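Long-range contacts in PBP5 (Haemophilus influenzae, PDB 3A3J), which removes C-terminal D-alanyl residues from the peptides of cell wall precursors, working as a serine-type D-Ala-D-Ala carboxypeptidase: residues S43-V48 and E120-Y125; I319-Y324 and S333-V338. One frame throughout, in Å; residues are numbered along the deposited sequence.

Contact 1 (S43-V48 and E120-Y125)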
loop_
_atom_site.group_PDB
_atom_site.type_symbol
_atom_site.label_atom_id
_atom_site.label_comp_id
_atom_site.label_asym_id
_atom_site.label_seq_id
_atom_site.Cartn_x
_atom_site.Cartn_y
_atom_site.Cartn_z
ATOM N N SER A 43 -6.918 -9.144 4.103
ATOM C CA SER A 43 -6.181 -9.880 3.036
ATOM C C SER A 43 -4.655 -9.804 3.202
ATOM O O SER A 43 -3.938 -10.696 2.771
ATOM C CB SER A 43 -6.554 -9.245 1.671
ATOM O OG SER A 43 -8.002 -8.998 1.732
ATOM N N TYR A 44 -4.167 -8.701 3.750
ATOM C CA TYR A 44 -2.735 -8.609 4.101
ATOM C C TYR A 44 -2.352 -9.782 5.072
ATOM O O TYR A 44 -1.521 -10.654 4.726
ATOM C CB TYR A 44 -2.362 -7.225 4.689
ATOM C CG TYR A 44 -0.825 -7.118 4.831
ATOM C CD1 TYR A 44 -0.036 -6.688 3.746
ATOM C CD2 TYR A 44 -0.169 -7.570 5.979
ATOM C CE1 TYR A 44 1.385 -6.633 3.835
ATOM C CE2 TYR A 44 1.246 -7.513 6.101
ATOM C CZ TYR A 44 2.010 -7.023 5.019
ATOM O OH TYR A 44 3.379 -6.958 5.082
ATOM N N VAL A 45 -3.068 -9.886 6.200
ATOM C CA VAL A 45 -2.869 -11.072 7.160
ATOM C C VAL A 45 -2.926 -12.403 6.430
ATOM O O VAL A 45 -1.981 -13.171 6.482
ATOM C CB VAL A 45 -3.893 -11.007 8.301
ATOM C CG1 VAL A 45 -3.710 -12.125 9.346
ATOM C CG2 VAL A 45 -3.749 -9.680 8.981
ATOM N N VAL A 46 -3.996 -12.630 5.645
ATOM C CA VAL A 46 -4.147 -13.891 4.892
ATOM C C VAL A 46 -2.975 -14.064 3.941
ATOM O O VAL A 46 -2.395 -15.150 3.808
ATOM C CB VAL A 46 -5.520 -13.950 4.050
ATOM C CG1 VAL A 46 -5.588 -15.252 3.244
ATOM C CG2 VAL A 46 -6.766 -13.874 4.937
ATOM N N GLY A 47 -2.614 -12.996 3.244
ATOM C CA GLY A 47 -1.550 -13.161 2.253
ATOM C C GLY A 47 -0.183 -13.445 2.881
ATOM O O GLY A 47 0.570 -14.283 2.414
ATOM N N VAL A 48 0.126 -12.768 3.970
ATOM C CA VAL A 48 1.367 -13.139 4.705
ATOM C C VAL A 48 1.339 -14.578 5.261
ATOM O O VAL A 48 2.332 -15.330 5.173
ATOM C CB VAL A 48 1.663 -12.158 5.805
ATOM C CG1 VAL A 48 2.969 -12.622 6.586
ATOM C CG2 VAL A 48 1.830 -10.745 5.197
ATOM N N GLU A 120 -6.273 -9.011 16.154
ATOM C CA GLU A 120 -5.152 -8.504 16.905
ATOM C C GLU A 120 -3.912 -8.568 16.014
ATOM O O GLU A 120 -3.039 -7.712 16.124
ATOM C CB GLU A 120 -4.992 -9.312 18.200
ATOM C CG GLU A 120 -4.377 -8.529 19.249
ATOM C CD GLU A 120 -4.949 -7.104 19.332
ATOM O OE1 GLU A 120 -6.190 -6.895 19.325
ATOM O OE2 GLU A 120 -4.124 -6.188 19.456
ATOM N N THR A 121 -3.836 -9.597 15.165
ATOM C CA THR A 121 -2.838 -9.653 14.110
ATOM C C THR A 121 -2.955 -8.479 13.110
ATOM O O THR A 121 -1.926 -7.967 12.616
ATOM C CB THR A 121 -2.932 -10.958 13.383
ATOM O OG1 THR A 121 -2.620 -11.985 14.307
ATOM C CG2 THR A 121 -1.882 -11.072 12.253
ATOM N N MET A 122 -4.182 -8.043 12.845
ATOM C CA MET A 122 -4.443 -6.941 11.967
ATOM C C MET A 122 -3.792 -5.763 12.624
ATOM O O MET A 122 -3.160 -4.938 11.954
ATOM C CB MET A 122 -5.984 -6.652 11.808
ATOM C CG MET A 122 -6.752 -7.708 10.975
ATOM S SD MET A 122 -8.528 -7.345 11.094
ATOM C CE MET A 122 -8.747 -6.125 9.747
ATOM N N ASN A 123 -3.973 -5.667 13.948
ATOM C CA ASN A 123 -3.466 -4.489 14.671
ATOM C C ASN A 123 -1.960 -4.621 14.884
ATOM O O ASN A 123 -1.296 -3.650 14.940
ATOM C CB ASN A 123 -4.192 -4.198 15.957
ATOM C CG ASN A 123 -5.605 -3.666 15.713
ATOM O OD1 ASN A 123 -5.828 -2.926 14.768
ATOM N ND2 ASN A 123 -6.566 -4.042 16.579
ATOM N N LYS A 124 -1.452 -5.840 14.916
ATOM C CA LYS A 124 -0.014 -6.037 14.915
ATOM C C LYS A 124 0.504 -5.248 13.706
ATOM O O LYS A 124 1.398 -4.429 13.856
ATOM C CB LYS A 124 0.387 -7.527 14.803
ATOM C CG LYS A 124 1.922 -7.784 14.833
ATOM C CD LYS A 124 2.379 -9.235 14.510
ATOM C CE LYS A 124 2.134 -9.668 13.112
ATOM N NZ LYS A 124 2.406 -11.159 12.925
ATOM N N TYR A 125 -0.061 -5.506 12.505
ATOM C CA TYR A 125 0.516 -4.967 11.260
ATOM C C TYR A 125 0.325 -3.457 11.198
ATOM O O TYR A 125 1.080 -2.748 10.558
ATOM C CB TYR A 125 -0.078 -5.653 10.065
ATOM C CG TYR A 125 0.453 -7.049 9.851
ATOM C CD1 TYR A 125 1.824 -7.291 9.722
ATOM C CD2 TYR A 125 -0.399 -8.120 9.811
ATOM C CE1 TYR A 125 2.306 -8.547 9.505
ATOM C CE2 TYR A 125 0.085 -9.380 9.623
ATOM C CZ TYR A 125 1.421 -9.590 9.490
ATOM O OH TYR A 125 1.868 -10.867 9.251
HETATM O O HOH W 1 -0.296 -13.049 8.623
#
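V45 and M122 stand at the crossing of two helices, their CA atoms 6.5 Å apart, where the 43-48 segment of helix 38-51 crosses the 120-125 segment of helix 115-128 at 92°, the segment axes approaching to 9.8 Å. This is a buried helix crossing in the D-alanyl-D-alanine carboxypeptidase domain, of the beta-lactamase clan. Y125 and V45 carry the largest shares of it. The Y125 ring makes a T-shaped stack with Y44: the edge of Y44 points into the face of Y125, planes at 76°, and CE2 of Y44 sits over the ring centre, 3.7 Å from Y125 CD1. Y44 CG stands anti to the backbone N (chi1 -171°), which carries it toward the Y125 ring. The phenol end of Y44 reaches past to D164, which hydrogen-bonds its OH. The opposite face of Y125 has the CE of K124 above it, offset toward the rim.

V45 splits its two branches. CG2 comes to the edge of the Y125 ring, 3.8 Å from CD2, and also brushes M122 CG; CG1 meets T121 CG2 at 3.6 Å. M122 also touches T38, M41 and T42, nearer the start of helix 38-51, which carries the probable proton acceptor K39. V48 and Y125 meet tip to tip, CG1 lying 3.4 Å from OH. A water in the plane of the Y125 ring joins the helices, donating to V45 O (2.7 Å) and hydrogen-bonded to Y125 OH at 3.1 Å.

Contact 2 (I319-Y324 and S333-V338)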
loop_
_atom_site.group_PDB
_atom_site.type_symbol
_atom_site.label_atom_id
_atom_site.label_comp_id
_atom_site.label_asym_id
_atom_site.label_seq_id
_atom_site.Cartn_x
_atom_site.Cartn_y
_atom_site.Cartn_z
ATOM N N ILE A 319 27.165 7.481 6.741
ATOM C CA ILE A 319 28.130 8.508 7.008
ATOM C C ILE A 319 27.657 9.835 6.421
ATOM O O ILE A 319 28.381 10.831 6.434
ATOM C CB ILE A 319 29.504 8.101 6.432
ATOM C CG1 ILE A 319 29.368 7.512 5.019
ATOM C CG2 ILE A 319 30.096 6.989 7.265
ATOM C CD1 ILE A 319 28.993 8.513 3.925
ATOM N N GLY A 320 26.432 9.886 5.908
ATOM C CA GLY A 320 25.972 11.149 5.286
ATOM C C GLY A 320 24.708 10.991 4.457
ATOM O O GLY A 320 23.980 10.024 4.606
ATOM N N LYS A 321 24.491 11.927 3.552
ATOM C CA LYS A 321 23.254 12.052 2.820
ATOM C C LYS A 321 23.533 12.456 1.364
ATOM O O LYS A 321 24.495 13.173 1.087
ATOM C CB LYS A 321 22.437 13.145 3.498
ATOM C CG LYS A 321 20.946 12.857 3.589
ATOM C CD LYS A 321 20.554 12.022 4.804
ATOM C CE LYS A 321 19.033 11.827 4.842
ATOM N NZ LYS A 321 18.537 11.283 6.136
ATOM N N VAL A 322 22.724 11.982 0.427
ATOM C CA VAL A 322 22.723 12.576 -0.898
ATOM C C VAL A 322 21.575 13.542 -0.927
ATOM O O VAL A 322 20.463 13.199 -0.532
ATOM C CB VAL A 322 22.524 11.576 -2.038
ATOM C CG1 VAL A 322 22.706 12.263 -3.374
ATOM C CG2 VAL A 322 23.471 10.451 -1.928
ATOM N N VAL A 323 21.826 14.766 -1.360
ATOM C CA VAL A 323 20.764 15.747 -1.369
ATOM C C VAL A 323 20.475 16.153 -2.796
ATOM O O VAL A 323 21.407 16.435 -3.550
ATOM C CB VAL A 323 21.128 16.974 -0.557
ATOM C CG1 VAL A 323 19.987 17.945 -0.649
ATOM C CG2 VAL A 323 21.420 16.598 0.909
ATOM N N TYR A 324 19.188 16.149 -3.165
ATOM C CA TYR A 324 18.729 16.417 -4.546
ATOM C C TYR A 324 18.099 17.822 -4.676
ATOM O O TYR A 324 17.193 18.188 -3.916
ATOM C CB TYR A 324 17.732 15.338 -5.025
ATOM C CG TYR A 324 18.303 13.939 -4.971
ATOM C CD1 TYR A 324 19.050 13.430 -6.025
ATOM C CD2 TYR A 324 18.125 13.137 -3.832
ATOM C CE1 TYR A 324 19.606 12.170 -5.963
ATOM C CE2 TYR A 324 18.670 11.848 -3.762
ATOM C CZ TYR A 324 19.408 11.378 -4.821
ATOM O OH TYR A 324 19.968 10.112 -4.726
ATOM N N SER A 333 16.154 13.755 -0.333
ATOM C CA SER A 333 17.456 13.288 0.133
ATOM C C SER A 333 17.407 11.787 0.413
ATOM O O SER A 333 16.370 11.172 0.265
ATOM C CB SER A 333 17.857 14.052 1.398
ATOM O OG SER A 333 17.542 13.304 2.553
ATOM N N ALA A 334 18.521 11.192 0.818
ATOM C CA ALA A 334 18.606 9.763 1.050
ATOM C C ALA A 334 19.969 9.452 1.643
ATOM O O ALA A 334 20.958 10.063 1.262
ATOM C CB ALA A 334 18.472 9.039 -0.239
ATOM N N ASN A 335 20.034 8.472 2.528
ATOM C CA ASN A 335 21.267 8.143 3.186
ATOM C C ASN A 335 22.348 7.684 2.244
ATOM O O ASN A 335 22.076 7.154 1.201
ATOM C CB ASN A 335 21.040 7.095 4.278
ATOM C CG ASN A 335 20.209 7.627 5.386
ATOM O OD1 ASN A 335 20.075 8.852 5.562
ATOM N ND2 ASN A 335 19.641 6.737 6.154
ATOM N N LEU A 336 23.587 7.912 2.650
ATOM C CA LEU A 336 24.751 7.444 1.908
ATOM C C LEU A 336 25.517 6.561 2.855
ATOM O O LEU A 336 25.750 6.935 4.000
ATOM C CB LEU A 336 25.595 8.642 1.547
ATOM C CG LEU A 336 26.771 8.480 0.616
ATOM C CD1 LEU A 336 26.373 7.885 -0.726
ATOM C CD2 LEU A 336 27.352 9.892 0.430
ATOM N N GLN A 337 25.931 5.402 2.388
ATOM C CA GLN A 337 26.579 4.465 3.271
ATOM C C GLN A 337 27.935 4.040 2.776
ATOM O O GLN A 337 28.261 4.116 1.585
ATOM C CB GLN A 337 25.720 3.195 3.499
ATOM C CG GLN A 337 24.283 3.415 3.942
ATOM C CD GLN A 337 23.430 2.167 3.624
ATOM O OE1 GLN A 337 22.870 2.056 2.529
ATOM N NE2 GLN A 337 23.414 1.190 4.545
ATOM N N VAL A 338 28.727 3.568 3.724
ATOM C CA VAL A 338 30.002 2.966 3.428
ATOM C C VAL A 338 29.689 1.545 2.872
ATOM O O VAL A 338 28.826 0.840 3.399
ATOM C CB VAL A 338 30.829 2.924 4.773
ATOM C CG1 VAL A 338 32.089 2.040 4.659
ATOM C CG2 VAL A 338 31.135 4.388 5.277
#
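V322 and A334 face each other as a hydrogen-bonded pair of an antiparallel beta hairpin. V322 N gives a short, nearly straight bond to A334 O (2.7 Å), while the return bond from A334 N to V322 O is bent and weak. Further along, the ladder is broken by a classic beta bulge: I319 and G320 both stand opposite L336. I319 N donates to L336 O at 3.1 Å, and L336 N donates to G320 O at 2.9 Å, approaching from 49° above the carbonyl plane. The backbone angles of G320 are ones that residues bearing a CB can hardly adopt.

Side chains add to the backbone bonds. K321 bends at chi2 (85°), which turns CD toward the neighbouring strand, and from there the extended chain puts NZ where it donates to N335 OD1 (2.9 Å), tilted 18° from the amide plane; its CE passes 3.1 Å from S333 OG. V322, A334 and L336 share one face, V322 CG2 lying 4.1 Å from L336 CD1. At the bulge itself, the I319 side chain crosses that of V338 at about a right angle with a tight methyl contact, CG2 to CG2 at 3.4 Å, and I319 CD1 packs on L336 CG. The ring edge of Y324 faces S333 CA.

Around this lies a second shell. L259 of strand 253-259 touches both A334 and Y324, whose OH is hydrogen-bonded to T258. Q337 anchors the end of its strand, NE2 bonded to G316 O and OE1 to F283 N. In the sheet, strand 299-304 flanks 318-326 and packs A300 on V322, whereas strand 277-281 flanks 329-338 and brings L280 against I319 and L336.

How the contacts relate
The two contacts belong to separate parts of the protein and share no helix, strand or sheet. Contact 1 joins helices of the D-alanyl-D-alanine carboxypeptidase region; contact 2 joins neighbouring strands of a mixed sheet in the C-terminal region. Their centres are 33 Å apart and their nearest atoms about 21 Å, without touching. Along the chain they come in series, 43-48 with 120-125 closing well before 319-324 and 333-338 begin. Contact 1 spans a 71-residue excursion, contact 2 a short hairpin. Contact 1 lies near the probable catalytic residues, the M122 side chain about 7 Å from that of K39, while contact 2 is local sheet structure remote from them.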